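Local atomic coordinates of CCMAN5 (Cellulosimicrobium cellulans, PDB entry 2XSG), a protein that probably hydrolyses terminal alpha-mannosidic bonds as a bacterial mannosidase of glycosyl hydrolase family 92. Residues 355-367 against 668-682. Residues are numbered along the deposited sequence; the frame is centred on the assembly and turned at random.
Sequences DDFRKFSVIAYID and TMFVAAAVGLFPVTA
Val680 O is gripped twice by the guanidinium group of Arg358. Arg358 NH2 donates to Val680 O at 2.9 Å, and NE adds a weak bond to the same oxygen. Arg358 NE also donates to Pro679 O at 3.1 Å, lying in the plane of that carbonyl. The arginine thus ties helix 353-366 to the loop after strand 677-678, within the catalytic domain of this family 92 hydrolase, consistent with the (alpha/alpha)6 barrel of that family. Its chain runs extended from CG to NE, which carries the charged end past Pro679 to both carbonyls. The guanidinium plane lies 16° from that of the Phe678 ring, and CD touches CZ of that ring. A leucine here would probably leave the carbonyls of Pro679 and Val680 without these donors and the loop less firmly held.

Pro679 is the centre of an inverse gamma turn. Its CB meets Ser361 CB at 3.5 Å, while Ser361 OG bonds to Asp415. Ala682 CB lies at the edge of the Phe357 ring, which also packs on helix 409-418.

Segments 355-366 and 668-675 cross at 46°. Val362 CB packs on Thr668 CG2, while Val362 CG2 meets Ala672 CB and Pro679 CD. Met669 bends so that CE rests 3.7 Å from Lys359 CA. The Ile366 and Val671 side chains meet tip to tip.

A Schellman motif ends helix 665-675, with Gly676 at positive phi. The chain then turns into strand 677-678, where Tyr365 takes hold of it. Tyr365 CG stands between the backbone N and the carbonyl carbon (chi1 75°), and the ring reaches Val675 and Leu677. Phe687 packs edge-to-face with this ring. Tyr365 OH donates to a lone pair of Leu677 O at 2.8 Å and sits 3.5 Å from Ala672 CA.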
loop_
_atom_site.group_PDB
_atom_site.type_symbol
_atom_site.label_atom_id
_atom_site.label_comp_id
_atom_site.label_asym_id
_atom_site.label_seq_id
_atom_site.Cartn_x
_atom_site.Cartn_y
_atom_site.Cartn_z
ATOM N N ASP A 355 -5.620 -4.818 5.292
ATOM C CA ASP A 355 -6.069 -3.811 4.322
ATOM C C ASP A 355 -5.769 -4.165 2.881
ATOM O O ASP A 355 -6.561 -3.864 1.988
ATOM C CB ASP A 355 -5.419 -2.429 4.581
ATOM C CG ASP A 355 -5.573 -1.961 5.999
ATOM O OD1 ASP A 355 -4.543 -1.800 6.703
ATOM O OD2 ASP A 355 -6.722 -1.738 6.408
ATOM N N ASP A 356 -4.613 -4.768 2.632
ATOM C CA ASP A 356 -4.099 -4.767 1.265
ATOM C C ASP A 356 -4.139 -6.066 0.477
ATOM O O ASP A 356 -3.618 -6.110 -0.638
ATOM C CB ASP A 356 -2.682 -4.166 1.221
ATOM C CG ASP A 356 -1.612 -5.137 1.660
ATOM O OD1 ASP A 356 -1.932 -6.317 1.962
ATOM O OD2 ASP A 356 -0.434 -4.703 1.715
ATOM N N PHE A 357 -4.735 -7.108 1.047
ATOM C CA PHE A 357 -4.581 -8.460 0.497
ATOM C C PHE A 357 -4.917 -8.604 -0.992
ATOM O O PHE A 357 -4.262 -9.367 -1.693
ATOM C CB PHE A 357 -5.290 -9.537 1.363
ATOM C CG PHE A 357 -6.809 -9.500 1.319
ATOM C CD1 PHE A 357 -7.522 -10.357 0.456
ATOM C CD2 PHE A 357 -7.524 -8.675 2.172
ATOM C CE1 PHE A 357 -8.927 -10.355 0.424
ATOM C CE2 PHE A 357 -8.940 -8.654 2.149
ATOM C CZ PHE A 357 -9.640 -9.494 1.273
ATOM N N ARG A 358 -5.906 -7.857 -1.478
ATOM C CA ARG A 358 -6.272 -7.959 -2.905
ATOM C C ARG A 358 -5.209 -7.400 -3.865
ATOM O O ARG A 358 -5.240 -7.695 -5.064
ATOM C CB ARG A 358 -7.598 -7.266 -3.194
ATOM C CG ARG A 358 -8.814 -8.067 -2.805
ATOM C CD ARG A 358 -10.070 -7.545 -3.531
ATOM N NE ARG A 358 -11.171 -8.489 -3.413
ATOM C CZ ARG A 358 -11.872 -8.654 -2.299
ATOM N NH1 ARG A 358 -11.584 -7.931 -1.225
ATOM N NH2 ARG A 358 -12.854 -9.541 -2.255
ATOM N N LYS A 359 -4.293 -6.581 -3.355
ATOM C CA LYS A 359 -3.311 -5.926 -4.228
ATOM C C LYS A 359 -2.334 -6.940 -4.838
ATOM O O LYS A 359 -1.905 -6.784 -5.996
ATOM C CB LYS A 359 -2.570 -4.782 -3.496
ATOM C CG LYS A 359 -1.356 -5.213 -2.691
ATOM C CD LYS A 359 -0.659 -4.036 -2.019
ATOM C CE LYS A 359 0.672 -4.486 -1.456
ATOM N NZ LYS A 359 1.160 -3.606 -0.328
ATOM N N PHE A 360 -1.998 -7.977 -4.063
ATOM C CA PHE A 360 -1.040 -8.972 -4.499
ATOM C C PHE A 360 -1.551 -9.713 -5.726
ATOM O O PHE A 360 -0.768 -10.013 -6.633
ATOM C CB PHE A 360 -0.706 -9.958 -3.366
ATOM C CG PHE A 360 -0.019 -9.306 -2.187
ATOM C CD1 PHE A 360 1.342 -9.044 -2.217
ATOM C CD2 PHE A 360 -0.743 -8.932 -1.066
ATOM C CE1 PHE A 360 1.982 -8.419 -1.148
ATOM C CE2 PHE A 360 -0.103 -8.322 0.031
ATOM C CZ PHE A 360 1.260 -8.076 -0.019
ATOM N N SER A 361 -2.859 -9.985 -5.771
ATOM C CA SER A 361 -3.436 -10.690 -6.913
ATOM C C SER A 361 -3.197 -9.929 -8.222
ATOM O O SER A 361 -3.055 -10.554 -9.286
ATOM C CB SER A 361 -4.928 -10.924 -6.731
ATOM O OG SER A 361 -5.264 -11.575 -5.505
ATOM N N VAL A 362 -3.175 -8.598 -8.139
ATOM C CA VAL A 362 -2.907 -7.716 -9.289
ATOM C C VAL A 362 -1.413 -7.658 -9.626
ATOM O O VAL A 362 -1.031 -7.771 -10.793
ATOM C CB VAL A 362 -3.436 -6.273 -9.047
ATOM C CG1 VAL A 362 -3.241 -5.386 -10.299
ATOM C CG2 VAL A 362 -4.921 -6.273 -8.612
ATOM N N ILE A 363 -0.568 -7.464 -8.609
ATOM C CA ILE A 363 0.878 -7.587 -8.779
ATOM C C ILE A 363 1.225 -8.869 -9.553
ATOM O O ILE A 363 2.053 -8.835 -10.470
ATOM C CB ILE A 363 1.648 -7.547 -7.427
ATOM C CG1 ILE A 363 1.555 -6.163 -6.786
ATOM C CG2 ILE A 363 3.124 -7.904 -7.637
ATOM C CD1 ILE A 363 2.063 -6.136 -5.344
ATOM N N ALA A 364 0.572 -9.977 -9.208
ATOM C CA ALA A 364 0.776 -11.246 -9.934
ATOM C C ALA A 364 0.709 -11.112 -11.461
ATOM O O ALA A 364 1.508 -11.726 -12.164
ATOM C CB ALA A 364 -0.188 -12.324 -9.454
ATOM N N TYR A 365 -0.211 -10.308 -11.988
ATOM C CA TYR A 365 -0.285 -10.216 -13.454
ATOM C C TYR A 365 0.515 -9.063 -14.079
ATOM O O TYR A 365 0.653 -8.987 -15.308
ATOM C CB TYR A 365 -1.725 -10.362 -13.991
ATOM C CG TYR A 365 -2.677 -9.186 -13.839
ATOM C CD1 TYR A 365 -2.432 -7.976 -14.472
ATOM C CD2 TYR A 365 -3.877 -9.327 -13.126
ATOM C CE1 TYR A 365 -3.331 -6.913 -14.365
ATOM C CE2 TYR A 365 -4.787 -8.288 -13.024
ATOM C CZ TYR A 365 -4.499 -7.070 -13.647
ATOM O OH TYR A 365 -5.389 -6.019 -13.554
ATOM N N ILE A 366 1.080 -8.196 -13.236
ATOM C CA ILE A 366 1.908 -7.098 -13.731
ATOM C C ILE A 366 3.410 -7.420 -13.638
ATOM O O ILE A 366 4.157 -7.146 -14.583
ATOM C CB ILE A 366 1.523 -5.749 -13.081
ATOM C CG1 ILE A 366 0.171 -5.294 -13.662
ATOM C CG2 ILE A 366 2.586 -4.665 -13.368
ATOM C CD1 ILE A 366 -0.490 -4.185 -12.919
ATOM N N ASP A 367 3.824 -8.028 -12.522
ATOM C CA ASP A 367 5.212 -8.422 -12.296
ATOM C C ASP A 367 5.254 -9.774 -11.578
ATOM O O ASP A 367 5.429 -9.830 -10.352
ATOM C CB ASP A 367 5.946 -7.346 -11.493
ATOM C CG ASP A 367 7.455 -7.553 -11.462
ATOM O OD1 ASP A 367 7.947 -8.660 -11.783
ATOM O OD2 ASP A 367 8.154 -6.585 -11.111
ATOM N N THR A 668 -3.224 0.364 -6.570
ATOM C CA THR A 668 -3.242 -0.932 -7.240
ATOM C C THR A 668 -4.629 -1.272 -7.799
ATOM O O THR A 668 -4.740 -1.773 -8.906
ATOM C CB THR A 668 -2.759 -2.047 -6.304
ATOM O OG1 THR A 668 -1.479 -1.699 -5.774
ATOM C CG2 THR A 668 -2.619 -3.347 -7.047
ATOM N N MET A 669 -5.687 -0.978 -7.044
ATOM C CA MET A 669 -7.043 -1.123 -7.591
ATOM C C MET A 669 -7.306 -0.219 -8.794
ATOM O O MET A 669 -8.022 -0.603 -9.723
ATOM C CB MET A 669 -8.102 -0.927 -6.506
ATOM C CG MET A 669 -7.945 -1.859 -5.316
ATOM S SD MET A 669 -7.863 -3.639 -5.691
ATOM C CE MET A 669 -6.119 -4.011 -5.566
ATOM N N PHE A 670 -6.734 0.978 -8.793
ATOM C CA PHE A 670 -6.864 1.857 -9.961
ATOM C C PHE A 670 -6.210 1.226 -11.189
ATOM O O PHE A 670 -6.792 1.210 -12.274
ATOM C CB PHE A 670 -6.256 3.236 -9.705
ATOM C CG PHE A 670 -6.438 4.195 -10.856
ATOM C CD1 PHE A 670 -5.592 4.138 -11.967
ATOM C CD2 PHE A 670 -7.459 5.138 -10.836
ATOM C CE1 PHE A 670 -5.781 5.007 -13.041
ATOM C CE2 PHE A 670 -7.647 6.012 -11.918
ATOM C CZ PHE A 670 -6.803 5.953 -13.006
ATOM N N VAL A 671 -4.981 0.739 -11.027
ATOM C CA VAL A 671 -4.315 0.045 -12.124
ATOM C C VAL A 671 -5.193 -1.101 -12.647
ATOM O O VAL A 671 -5.369 -1.248 -13.854
ATOM C CB VAL A 671 -2.954 -0.482 -11.681
ATOM C CG1 VAL A 671 -2.414 -1.541 -12.685
ATOM C CG2 VAL A 671 -1.974 0.685 -11.533
ATOM N N ALA A 672 -5.725 -1.912 -11.730
ATOM C CA ALA A 672 -6.551 -3.072 -12.094
ATOM C C ALA A 672 -7.801 -2.658 -12.881
ATOM O O ALA A 672 -8.168 -3.301 -13.887
ATOM C CB ALA A 672 -6.944 -3.850 -10.835
ATOM N N ALA A 673 -8.449 -1.587 -12.424
ATOM C CA ALA A 673 -9.627 -1.058 -13.111
ATOM C C ALA A 673 -9.260 -0.608 -14.527
ATOM O O ALA A 673 -10.002 -0.888 -15.475
ATOM C CB ALA A 673 -10.234 0.084 -12.323
ATOM N N ALA A 674 -8.095 0.044 -14.654
ATOM C CA ALA A 674 -7.606 0.578 -15.940
ATOM C C ALA A 674 -7.323 -0.529 -16.932
ATOM O O ALA A 674 -7.697 -0.414 -18.103
ATOM C CB ALA A 674 -6.368 1.433 -15.753
ATOM N N VAL A 675 -6.660 -1.589 -16.468
ATOM C CA VAL A 675 -6.455 -2.789 -17.293
ATOM C C VAL A 675 -7.814 -3.436 -17.590
ATOM O O VAL A 675 -8.078 -3.877 -18.721
ATOM C CB VAL A 675 -5.507 -3.794 -16.603
ATOM C CG1 VAL A 675 -5.425 -5.145 -17.374
ATOM C CG2 VAL A 675 -4.125 -3.185 -16.450
ATOM N N GLY A 676 -8.669 -3.475 -16.563
ATOM C CA GLY A 676 -10.001 -4.012 -16.697
ATOM C C GLY A 676 -10.171 -5.407 -16.134
ATOM O O GLY A 676 -11.171 -6.072 -16.445
ATOM N N LEU A 677 -9.196 -5.850 -15.329
ATOM C CA LEU A 677 -9.219 -7.163 -14.701
ATOM C C LEU A 677 -9.057 -7.036 -13.198
ATOM O O LEU A 677 -8.012 -6.586 -12.707
ATOM C CB LEU A 677 -8.110 -8.065 -15.258
ATOM C CG LEU A 677 -8.182 -8.399 -16.746
ATOM C CD1 LEU A 677 -6.882 -9.072 -17.106
ATOM C CD2 LEU A 677 -9.391 -9.270 -17.096
ATOM N N PHE A 678 -10.089 -7.459 -12.472
ATOM C CA PHE A 678 -10.136 -7.266 -11.024
ATOM C C PHE A 678 -10.226 -8.589 -10.261
ATOM O O PHE A 678 -10.960 -9.494 -10.674
ATOM C CB PHE A 678 -11.340 -6.404 -10.670
ATOM C CG PHE A 678 -11.408 -6.046 -9.220
ATOM C CD1 PHE A 678 -10.768 -4.906 -8.749
ATOM C CD2 PHE A 678 -12.103 -6.842 -8.327
ATOM C CE1 PHE A 678 -10.812 -4.571 -7.400
ATOM C CE2 PHE A 678 -12.145 -6.513 -6.980
ATOM C CZ PHE A 678 -11.506 -5.369 -6.518
ATOM N N PRO A 679 -9.495 -8.705 -9.128
ATOM C CA PRO A 679 -9.576 -9.960 -8.392
ATOM C C PRO A 679 -10.697 -9.944 -7.345
ATOM O O PRO A 679 -10.463 -9.623 -6.173
ATOM C CB PRO A 679 -8.195 -10.048 -7.726
ATOM C CG PRO A 679 -7.864 -8.601 -7.437
ATOM C CD PRO A 679 -8.488 -7.790 -8.549
ATOM N N VAL A 680 -11.907 -10.297 -7.746
ATOM C CA VAL A 680 -12.967 -10.485 -6.746
ATOM C C VAL A 680 -12.532 -11.555 -5.727
ATOM O O VAL A 680 -12.492 -11.305 -4.530
ATOM C CB VAL A 680 -14.351 -10.802 -7.397
ATOM C CG1 VAL A 680 -15.371 -11.267 -6.351
ATOM C CG2 VAL A 680 -14.866 -9.562 -8.136
ATOM N N THR A 681 -12.133 -12.711 -6.220
ATOM C CA THR A 681 -11.652 -13.772 -5.349
ATOM C C THR A 681 -10.131 -13.794 -5.328
ATOM O O THR A 681 -9.508 -14.407 -6.194
ATOM C CB THR A 681 -12.214 -15.141 -5.791
ATOM O OG1 THR A 681 -13.625 -15.017 -5.981
ATOM C CG2 THR A 681 -11.949 -16.197 -4.740
ATOM N N ALA A 682 -9.543 -13.086 -4.358
ATOM C CA ALA A 682 -8.153 -13.279 -4.009
ATOM C C ALA A 682 -8.079 -14.694 -3.455
ATOM O O ALA A 682 -9.026 -15.168 -2.817
ATOM C CB ALA A 682 -7.725 -12.276 -2.960
#